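Local coordinates for pyridoxal kinase (PDB 4S1H) that phosphorylates pyridoxal at the expense of ATP to give pyridoxal 5'-phosphate, the active form of vitamin B6, at the interface of chains A and B. Residues are numbered along the deposited sequence; one frame, centred on the assembly and turned at random. Chains: chain A/B, Pyridoxal kinase.

The four contacts lie along one two-fold symmetric interface between the copies of the kinase. Contact 3 sits between contacts 1 and 2, about 9 Å from each when measured between the centres of their C-alpha atoms; it shares A:Ser33, A:Ile34 and B:Cys13 with contact 1 and B:Tyr47 with contact 2. Contact 4, about 33 Å from contact 2, largely repeats that contact with the chains exchanged, adding B:Leu72. Helix 18-28, strand 33-37, the end of helix 57-69 and the loop at 42-51 contribute to the shared interface, which fits the dimer common among pyridoxal kinases.

Contact 1: the interface of chains A and B. Residues chain A 23, 27, 33-35; chain B 13, 20, 24, 261.
A:Asp27 and B:Arg20 approach from opposite directions, their flat groups nearly coplanar, across the probable dimer interface of this pyridoxal kinase, a member of the ribokinase-like superfamily, each projecting from helix 18-28 of its own chain. The ionic part is an end-on, two-pronged salt bridge. NH2 of B:Arg20 reaches OD1 of A:Asp27 at 2.9 Å, and NH1 reaches OD2 at 3.0 Å. Both carboxylate oxygens use their syn lone pairs, and the carboxylate and guanidinium planes lie only 18° apart, which fixes the rotation of both groups. B:Arg20 gets there with CG anti to its own backbone N (chi1 -170°) and a bend at chi2.

Water and backbone provide the other polar links. Water 1 lies at the edge of the guanidinium, 2.9 Å from NH2 of B:Arg20, and also contacts the carbonyl O of A:Ser33 at 2.6 Å. Farther along strand 33-37, the backbone N of A:Phe35 donates to the carbonyl O of B:Cys13 at 2.9 Å.

Apolar groups border the ion pair. The A:Phe35 ring presents CE1 to NH2 of B:Arg20 at 3.4 Å, its plane turned 69° from the guanidinium, while CG of A:Met23 covers one ring face within chain A. CD1 of B:Ile24 lies over a guanidinium face near its rim. CD1 of B:Ile261 comes to 3.6 Å from OD1 of A:Asp27, and CG1 of B:Ile24 borders OD2.

Contact 2: the interface of chains A and B. Residues chain A 66, 70; chain B 43, 47-51.
The side-chain amide of A:Asn70 rests among carbon atoms of the B:Tyr47–B:Val49 loop segment, with its CG 3.8 Å from CB of B:Tyr47 and equally near CG1 of B:Val49. Its plane is inclined 43° to the tyrosine ring, with CB and CG of the asparagine above one ring face, near CD2. The B:Val49 branch that touches the amide, CG1, is held between its backbone N and carbonyl carbon (chi1 59°). CB of B:Tyr47 and CG1 flank the amide from opposite faces; on the tyrosine side, CD of B:Pro48 approaches OD1 of A:Asn70 at 3.5 Å. CB of A:Ser66, near the end of helix 57-69, packs on CA of B:Gly51.

Outside this carbon layer, ND2 of A:Asn70 donates to two acceptors. It gives a bond of 2.8 Å to the carbonyl O of B:Val49, nearly in its own amide plane, and another of 2.9 Å to OD1 of B:Asn43, which it meets from above the carbonyl plane. The hydroxyl OG of A:Ser66 donates to the same OD1 at 2.9 Å from the opposite face and accepts from the backbone N of B:Gly51 at 3.0 Å. B:Asn43 is steadied within its own chain, where ND2 donates to the carbonyl O of B:Val49 at 3.0 Å. The two asparagine amides stand 77° apart. By tying the end of one subunit's helix to the partner's loop, the network probably helps hold a presumed dimer together.

Contact 3: the interface of chains A and B. Residues chain A 3, 33-34, 67, 72; chain B 13-14, 42, 47.
B:Ser14 follows B:Cys13 in an extended backbone conformation and directs its side chain from a loop into chain A, between strand 33-37 and the end of helix 57-69. Its OG points away from its own backbone N (chi1 -179°), which carries the hydroxyl toward A:Asn3 in this interface, probably that of the kinase dimer. The methylene CB meanwhile packs 3.8 Å from CD2 of A:Leu67 and lies near CG1 of A:Ile34, the branch that faces the serine. The other branch of A:Ile34, CG2, is turned to B:Cys13.

CD2 of A:Leu67 also bridges to B:Ala42, lying 3.6 Å from its carbonyl O and 4.1 Å from its CB. This one methyl thus touches both chain B loops. A:Leu72 spreads its branches over different partners. CD1 borders OG of B:Ser14, whereas CD2 meets the phenol end of B:Tyr47, 4.1 Å from CE2 and close to the hydroxyl OH. The tyrosine thus contributes a different end here from the CB and CD2 portion set beside A:Asn70.

The polar link is positioned from within chain A: ND2 of A:Asn3 gives an almost straight bond to the carbonyl O of A:Leu72 at 2.9 Å, in its amide plane, which fixes how the amide is turned. The same ND2 donates to OG of B:Ser14 at 3.0 Å, with that hydroxyl lying 28° out of the amide plane.

Contact 4: the interface of chains A and B. Residues chain A 43, 47-50; chain B 66, 70, 72.
A:Asn43 receives two side chains of chain B in this loop-to-helix contact of the pyridoxal kinase, whose fold belongs to the ribokinase-like superfamily. The tightly knit part centres on OD1 of A:Asn43. OG of B:Ser66 donates to it at 2.9 Å, and ND2 of B:Asn70 at 3.1 Å, the two approaching from opposite faces of the amide. The second donor stands well above the carbonyl plane and makes a bent bond, 140° at the hydrogen. A straighter bond, 2.8 Å long, joins the same ND2 to the carbonyl O of A:Val49. That oxygen also accepts from ND2 of A:Asn43, this time on a lone pair, which probably helps to hold the acceptor loop in shape. Beside this network, CD1 of B:Leu72 packs 3.7 Å from CB of A:Asn43, and CD of A:Pro48 slides past OD1 of B:Asn70 at 3.5 Å.

Looser packing surrounds the polar core. CB of A:Tyr47 lies 3.9 Å from CG of B:Asn70, the ring and amide being inclined by 42°, and CE2 of the same ring comes to 4.0 Å from CD2 of B:Leu72. A:Val49 differs in rotamer from its counterpart in chain B. Its CG1 stands opposite the backbone N (chi1 174°) and faces CB of B:Ser66 at 4.0 Å; the chain B copy also keeps a methyl, CG2, opposite the backbone N near the serine, but sets its other methyl, CG1, against the asparagine amide.

Contact 1: the interface of chains A and B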
loop_
_atom_site.group_PDB
_atom_site.type_symbol
_atom_site.label_atom_id
_atom_site.label_comp_id
_atom_site.label_asym_id
_atom_site.label_seq_id
_atom_site.Cartn_x
_atom_site.Cartn_y
_atom_site.Cartn_z
ATOM N N MET A 23 4.146 -0.988 3.023
ATOM C CA MET A 23 2.764 -1.443 3.244
ATOM C C MET A 23 2.730 -2.956 3.407
ATOM O O MET A 23 2.109 -3.488 4.320
ATOM C CB MET A 23 1.860 -1.005 2.087
ATOM C CG MET A 23 1.705 0.512 1.929
ATOM S SD MET A 23 0.966 1.064 0.334
ATOM C CE MET A 23 1.285 2.810 0.410
ATOM N N ASP A 27 1.934 -4.199 7.075
ATOM C CA ASP A 27 0.632 -4.926 7.086
ATOM C C ASP A 27 0.817 -6.396 7.562
ATOM O O ASP A 27 0.058 -6.889 8.410
ATOM C CB ASP A 27 -0.106 -4.912 5.711
ATOM C CG ASP A 27 -0.570 -3.490 5.243
ATOM O OD1 ASP A 27 -0.546 -2.497 6.018
ATOM O OD2 ASP A 27 -0.951 -3.358 4.036
ATOM N N SER A 33 -0.247 1.611 10.458
ATOM C CA SER A 33 0.658 2.655 9.954
ATOM C C SER A 33 -0.039 3.621 8.999
ATOM O O SER A 33 -1.023 3.252 8.350
ATOM C CB SER A 33 1.826 1.998 9.240
ATOM O OG SER A 33 2.456 1.061 10.105
ATOM N N ILE A 34 0.473 4.839 8.961
ATOM C CA ILE A 34 0.101 5.849 8.004
ATOM C C ILE A 34 1.166 5.853 6.905
ATOM O O ILE A 34 2.358 5.951 7.202
ATOM C CB ILE A 34 0.037 7.241 8.666
ATOM C CG1 ILE A 34 -0.943 7.263 9.846
ATOM C CG2 ILE A 34 -0.298 8.301 7.631
ATOM C CD1 ILE A 34 -0.829 8.523 10.696
ATOM N N PHE A 35 0.730 5.781 5.650
ATOM C CA PHE A 35 1.624 5.766 4.494
ATOM C C PHE A 35 1.394 7.005 3.632
ATOM O O PHE A 35 0.465 7.044 2.790
ATOM C CB PHE A 35 1.470 4.490 3.667
ATOM C CG PHE A 35 1.680 3.228 4.442
ATOM C CD1 PHE A 35 0.624 2.617 5.137
ATOM C CD2 PHE A 35 2.944 2.637 4.508
ATOM C CE1 PHE A 35 0.833 1.441 5.858
ATOM C CE2 PHE A 35 3.119 1.446 5.204
ATOM C CZ PHE A 35 2.089 0.874 5.908
ATOM N N CYS B 13 -3.980 7.754 3.075
ATOM C CA CYS B 13 -2.748 7.523 3.818
ATOM C C CYS B 13 -3.003 6.821 5.127
ATOM O O CYS B 13 -2.157 6.053 5.598
ATOM C CB CYS B 13 -2.010 8.856 4.071
ATOM S SG CYS B 13 -1.562 9.692 2.548
ATOM N N ARG B 20 -6.513 0.952 -0.785
ATOM C CA ARG B 20 -5.839 0.552 0.436
ATOM C C ARG B 20 -6.422 -0.760 0.990
ATOM O O ARG B 20 -5.701 -1.655 1.331
ATOM C CB ARG B 20 -5.887 1.697 1.424
ATOM C CG ARG B 20 -5.044 1.523 2.625
ATOM C CD ARG B 20 -3.539 1.663 2.365
ATOM N NE ARG B 20 -2.998 1.202 3.612
ATOM C CZ ARG B 20 -2.367 0.053 3.844
ATOM N NH1 ARG B 20 -2.033 -0.800 2.877
ATOM N NH2 ARG B 20 -2.060 -0.228 5.102
ATOM N N ILE B 24 -4.384 -4.541 1.023
ATOM C CA ILE B 24 -4.358 -5.371 2.200
ATOM C C ILE B 24 -4.900 -6.761 1.872
ATOM O O ILE B 24 -4.316 -7.758 2.243
ATOM C CB ILE B 24 -5.153 -4.722 3.365
ATOM C CG1 ILE B 24 -4.462 -3.438 3.857
ATOM C CG2 ILE B 24 -5.330 -5.695 4.527
ATOM C CD1 ILE B 24 -5.361 -2.529 4.673
ATOM N N ILE B 261 -6.552 -4.436 9.571
ATOM C CA ILE B 261 -5.117 -4.800 9.830
ATOM C C ILE B 261 -4.993 -5.923 10.850
ATOM O O ILE B 261 -4.371 -6.958 10.598
ATOM C CB ILE B 261 -4.256 -3.601 10.286
ATOM C CG1 ILE B 261 -4.225 -2.529 9.207
ATOM C CG2 ILE B 261 -2.815 -4.042 10.557
ATOM C CD1 ILE B 261 -3.656 -2.960 7.865
HETATM O O HOH W 1 -2.675 2.081 6.705
#

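Contact 2: the interface of chains A and B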
loop_
_atom_site.group_PDB
_atom_site.type_symbol
_atom_site.label_atom_id
_atom_site.label_comp_id
_atom_site.label_asym_id
_atom_site.label_seq_id
_atom_site.Cartn_x
_atom_site.Cartn_y
_atom_site.Cartn_z
ATOM N N SER A 66 -4.266 17.577 7.445
ATOM C CA SER A 66 -5.504 16.781 7.637
ATOM C C SER A 66 -5.309 15.662 8.675
ATOM O O SER A 66 -6.176 15.421 9.518
ATOM C CB SER A 66 -5.898 16.187 6.294
ATOM O OG SER A 66 -7.162 15.548 6.357
ATOM N N ASN A 70 -7.566 15.881 12.142
ATOM C CA ASN A 70 -8.390 14.713 12.444
ATOM C C ASN A 70 -7.825 13.797 13.550
ATOM O O ASN A 70 -8.388 12.734 13.808
ATOM C CB ASN A 70 -8.679 13.902 11.178
ATOM C CG ASN A 70 -9.542 14.640 10.184
ATOM O OD1 ASN A 70 -10.529 15.297 10.556
ATOM N ND2 ASN A 70 -9.215 14.502 8.911
ATOM N N ASN B 43 -7.072 10.912 4.516
ATOM C CA ASN B 43 -8.059 10.044 5.187
ATOM C C ASN B 43 -9.347 10.035 4.395
ATOM O O ASN B 43 -9.465 10.748 3.408
ATOM C CB ASN B 43 -8.315 10.553 6.591
ATOM C CG ASN B 43 -8.498 12.073 6.662
ATOM O OD1 ASN B 43 -7.608 12.811 7.110
ATOM N ND2 ASN B 43 -9.678 12.548 6.213
ATOM N N TYR B 47 -14.409 12.105 7.300
ATOM C CA TYR B 47 -13.866 13.040 8.281
ATOM C C TYR B 47 -14.201 14.494 7.897
ATOM O O TYR B 47 -14.466 14.757 6.713
ATOM C CB TYR B 47 -12.335 12.887 8.393
ATOM C CG TYR B 47 -11.902 11.555 8.970
ATOM C CD1 TYR B 47 -11.761 10.438 8.160
ATOM C CD2 TYR B 47 -11.618 11.431 10.325
ATOM C CE1 TYR B 47 -11.382 9.210 8.686
ATOM C CE2 TYR B 47 -11.229 10.210 10.864
ATOM C CZ TYR B 47 -11.118 9.104 10.035
ATOM O OH TYR B 47 -10.717 7.893 10.561
ATOM N N PRO B 48 -14.171 15.410 8.859
ATOM C CA PRO B 48 -14.455 16.844 8.623
ATOM C C PRO B 48 -13.510 17.562 7.679
ATOM O O PRO B 48 -13.905 18.547 7.080
ATOM C CB PRO B 48 -14.323 17.479 10.005
ATOM C CG PRO B 48 -14.478 16.380 10.975
ATOM C CD PRO B 48 -14.043 15.127 10.305
ATOM N N VAL B 49 -12.256 17.124 7.607
ATOM C CA VAL B 49 -11.297 17.672 6.624
ATOM C C VAL B 49 -10.694 16.481 5.928
ATOM O O VAL B 49 -10.472 15.447 6.571
ATOM C CB VAL B 49 -10.191 18.594 7.236
ATOM C CG1 VAL B 49 -9.345 17.881 8.276
ATOM C CG2 VAL B 49 -9.281 19.135 6.134
ATOM N N VAL B 50 -10.497 16.611 4.612
ATOM C CA VAL B 50 -9.983 15.571 3.767
ATOM C C VAL B 50 -8.841 16.173 2.931
ATOM O O VAL B 50 -9.040 16.670 1.835
ATOM C CB VAL B 50 -11.082 14.978 2.871
ATOM C CG1 VAL B 50 -10.561 13.765 2.139
ATOM C CG2 VAL B 50 -12.312 14.599 3.704
ATOM N N GLY B 51 -7.632 16.119 3.468
ATOM C CA GLY B 51 -6.499 16.747 2.786
ATOM C C GLY B 51 -6.029 15.909 1.631
ATOM O O GLY B 51 -6.257 14.697 1.580
#

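Contact 3: the interface of chains A and B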
loop_
_atom_site.group_PDB
_atom_site.type_symbol
_atom_site.label_atom_id
_atom_site.label_comp_id
_atom_site.label_asym_id
_atom_site.label_seq_id
_atom_site.Cartn_x
_atom_site.Cartn_y
_atom_site.Cartn_z
ATOM N N ASN A 3 -2.785 4.594 15.000
ATOM C CA ASN A 3 -1.637 4.547 14.114
ATOM C C ASN A 3 -0.369 4.649 14.941
ATOM O O ASN A 3 -0.211 5.599 15.686
ATOM C CB ASN A 3 -1.718 5.699 13.119
ATOM C CG ASN A 3 -2.895 5.553 12.179
ATOM O OD1 ASN A 3 -3.088 4.486 11.609
ATOM N ND2 ASN A 3 -3.671 6.610 12.011
ATOM N N SER A 33 -0.247 1.611 10.458
ATOM C CA SER A 33 0.658 2.655 9.954
ATOM C C SER A 33 -0.039 3.621 8.999
ATOM O O SER A 33 -1.023 3.252 8.350
ATOM C CB SER A 33 1.826 1.998 9.240
ATOM O OG SER A 33 2.456 1.061 10.105
ATOM N N ILE A 34 0.473 4.839 8.961
ATOM C CA ILE A 34 0.101 5.849 8.004
ATOM C C ILE A 34 1.166 5.853 6.905
ATOM O O ILE A 34 2.358 5.951 7.202
ATOM C CB ILE A 34 0.037 7.241 8.666
ATOM C CG1 ILE A 34 -0.943 7.263 9.846
ATOM C CG2 ILE A 34 -0.298 8.301 7.631
ATOM C CD1 ILE A 34 -0.829 8.523 10.696
ATOM N N LEU A 67 -4.155 14.995 8.628
ATOM C CA LEU A 67 -3.818 13.980 9.646
ATOM C C LEU A 67 -3.798 14.591 11.032
ATOM O O LEU A 67 -4.285 13.987 11.967
ATOM C CB LEU A 67 -2.485 13.309 9.359
ATOM C CG LEU A 67 -2.443 12.494 8.064
ATOM C CD1 LEU A 67 -1.007 12.124 7.724
ATOM C CD2 LEU A 67 -3.279 11.237 8.096
ATOM N N LEU A 72 -5.258 11.869 13.743
ATOM C CA LEU A 72 -4.850 10.536 13.265
ATOM C C LEU A 72 -3.373 10.206 13.516
ATOM O O LEU A 72 -2.979 9.041 13.405
ATOM C CB LEU A 72 -5.174 10.410 11.763
ATOM C CG LEU A 72 -6.682 10.518 11.458
ATOM C CD1 LEU A 72 -6.966 10.611 9.967
ATOM C CD2 LEU A 72 -7.452 9.349 12.063
ATOM N N CYS B 13 -3.980 7.754 3.075
ATOM C CA CYS B 13 -2.748 7.523 3.818
ATOM C C CYS B 13 -3.003 6.821 5.127
ATOM O O CYS B 13 -2.157 6.053 5.598
ATOM C CB CYS B 13 -2.010 8.856 4.071
ATOM S SG CYS B 13 -1.562 9.692 2.548
ATOM N N SER B 14 -4.116 7.156 5.751
ATOM C CA SER B 14 -4.548 6.579 7.014
ATOM C C SER B 14 -5.921 5.973 6.809
ATOM O O SER B 14 -6.752 6.508 6.034
ATOM C CB SER B 14 -4.632 7.662 8.082
ATOM O OG SER B 14 -5.032 7.150 9.345
ATOM N N ALA B 42 -5.359 12.193 2.723
ATOM C CA ALA B 42 -4.914 11.898 4.089
ATOM C C ALA B 42 -5.767 10.799 4.713
ATOM O O ALA B 42 -5.252 9.935 5.393
ATOM C CB ALA B 42 -5.007 13.130 4.959
ATOM N N TYR B 47 -14.409 12.105 7.300
ATOM C CA TYR B 47 -13.866 13.040 8.281
ATOM C C TYR B 47 -14.201 14.494 7.897
ATOM O O TYR B 47 -14.466 14.757 6.713
ATOM C CB TYR B 47 -12.335 12.887 8.393
ATOM C CG TYR B 47 -11.902 11.555 8.970
ATOM C CD1 TYR B 47 -11.761 10.438 8.160
ATOM C CD2 TYR B 47 -11.618 11.431 10.325
ATOM C CE1 TYR B 47 -11.382 9.210 8.686
ATOM C CE2 TYR B 47 -11.229 10.210 10.864
ATOM C CZ TYR B 47 -11.118 9.104 10.035
ATOM O OH TYR B 47 -10.717 7.893 10.561
#

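Contact 4: the interface of chains A and B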
loop_
_atom_site.group_PDB
_atom_site.type_symbol
_atom_site.label_atom_id
_atom_site.label_comp_id
_atom_site.label_asym_id
_atom_site.label_seq_id
_atom_site.Cartn_x
_atom_site.Cartn_y
_atom_site.Cartn_z
ATOM N N ASN A 43 5.751 2.477 -12.134
ATOM C CA ASN A 43 6.730 1.428 -11.870
ATOM C C ASN A 43 8.047 2.096 -11.446
ATOM O O ASN A 43 8.156 3.312 -11.476
ATOM C CB ASN A 43 6.907 0.563 -13.120
ATOM C CG ASN A 43 7.030 1.381 -14.399
ATOM O OD1 ASN A 43 6.098 1.457 -15.209
ATOM N ND2 ASN A 43 8.192 2.029 -14.575
ATOM N N TYR A 47 12.887 0.865 -15.139
ATOM C CA TYR A 47 12.276 0.596 -16.430
ATOM C C TYR A 47 12.553 1.743 -17.421
ATOM O O TYR A 47 12.825 2.871 -16.978
ATOM C CB TYR A 47 10.750 0.404 -16.271
ATOM C CG TYR A 47 10.373 -0.832 -15.453
ATOM C CD1 TYR A 47 10.326 -0.788 -14.054
ATOM C CD2 TYR A 47 10.098 -2.030 -16.073
ATOM C CE1 TYR A 47 9.985 -1.904 -13.295
ATOM C CE2 TYR A 47 9.764 -3.158 -15.322
ATOM C CZ TYR A 47 9.704 -3.087 -13.948
ATOM O OH TYR A 47 9.412 -4.213 -13.192
ATOM N N PRO A 48 12.449 1.480 -18.733
ATOM C CA PRO A 48 12.636 2.499 -19.785
ATOM C C PRO A 48 11.679 3.684 -19.766
ATOM O O PRO A 48 12.030 4.751 -20.246
ATOM C CB PRO A 48 12.402 1.732 -21.085
ATOM C CG PRO A 48 12.584 0.310 -20.750
ATOM C CD PRO A 48 12.258 0.134 -19.311
ATOM N N VAL A 49 10.456 3.470 -19.291
ATOM C CA VAL A 49 9.474 4.533 -19.176
ATOM C C VAL A 49 9.005 4.468 -17.738
ATOM O O VAL A 49 8.841 3.373 -17.209
ATOM C CB VAL A 49 8.313 4.270 -20.155
ATOM C CG1 VAL A 49 7.177 5.264 -19.989
ATOM C CG2 VAL A 49 8.798 4.282 -21.599
ATOM N N VAL A 50 8.877 5.635 -17.101
ATOM C CA VAL A 50 8.429 5.755 -15.721
ATOM C C VAL A 50 7.312 6.795 -15.677
ATOM O O VAL A 50 7.549 7.974 -15.466
ATOM C CB VAL A 50 9.566 6.159 -14.759
ATOM C CG1 VAL A 50 9.123 6.078 -13.311
ATOM C CG2 VAL A 50 10.793 5.268 -14.968
ATOM N N SER B 66 2.641 3.977 -19.237
ATOM C CA SER B 66 3.849 3.345 -18.753
ATOM C C SER B 66 3.657 1.850 -18.445
ATOM O O SER B 66 4.500 1.023 -18.812
ATOM C CB SER B 66 4.303 4.096 -17.516
ATOM O OG SER B 66 5.500 3.618 -16.989
ATOM N N ASN B 70 5.771 -0.846 -20.799
ATOM C CA ASN B 70 6.637 -1.776 -20.089
ATOM C C ASN B 70 6.102 -3.213 -19.952
ATOM O O ASN B 70 6.735 -4.036 -19.273
ATOM C CB ASN B 70 6.993 -1.216 -18.709
ATOM C CG ASN B 70 7.832 0.048 -18.783
ATOM O OD1 ASN B 70 8.783 0.144 -19.573
ATOM N ND2 ASN B 70 7.537 0.999 -17.898
ATOM N N LEU B 72 3.663 -4.471 -18.319
ATOM C CA LEU B 72 3.330 -4.838 -16.941
ATOM C C LEU B 72 1.873 -5.217 -16.767
ATOM O O LEU B 72 1.539 -5.841 -15.762
ATOM C CB LEU B 72 3.715 -3.696 -15.996
ATOM C CG LEU B 72 5.213 -3.376 -15.974
ATOM C CD1 LEU B 72 5.538 -2.108 -15.199
ATOM C CD2 LEU B 72 6.012 -4.542 -15.422
#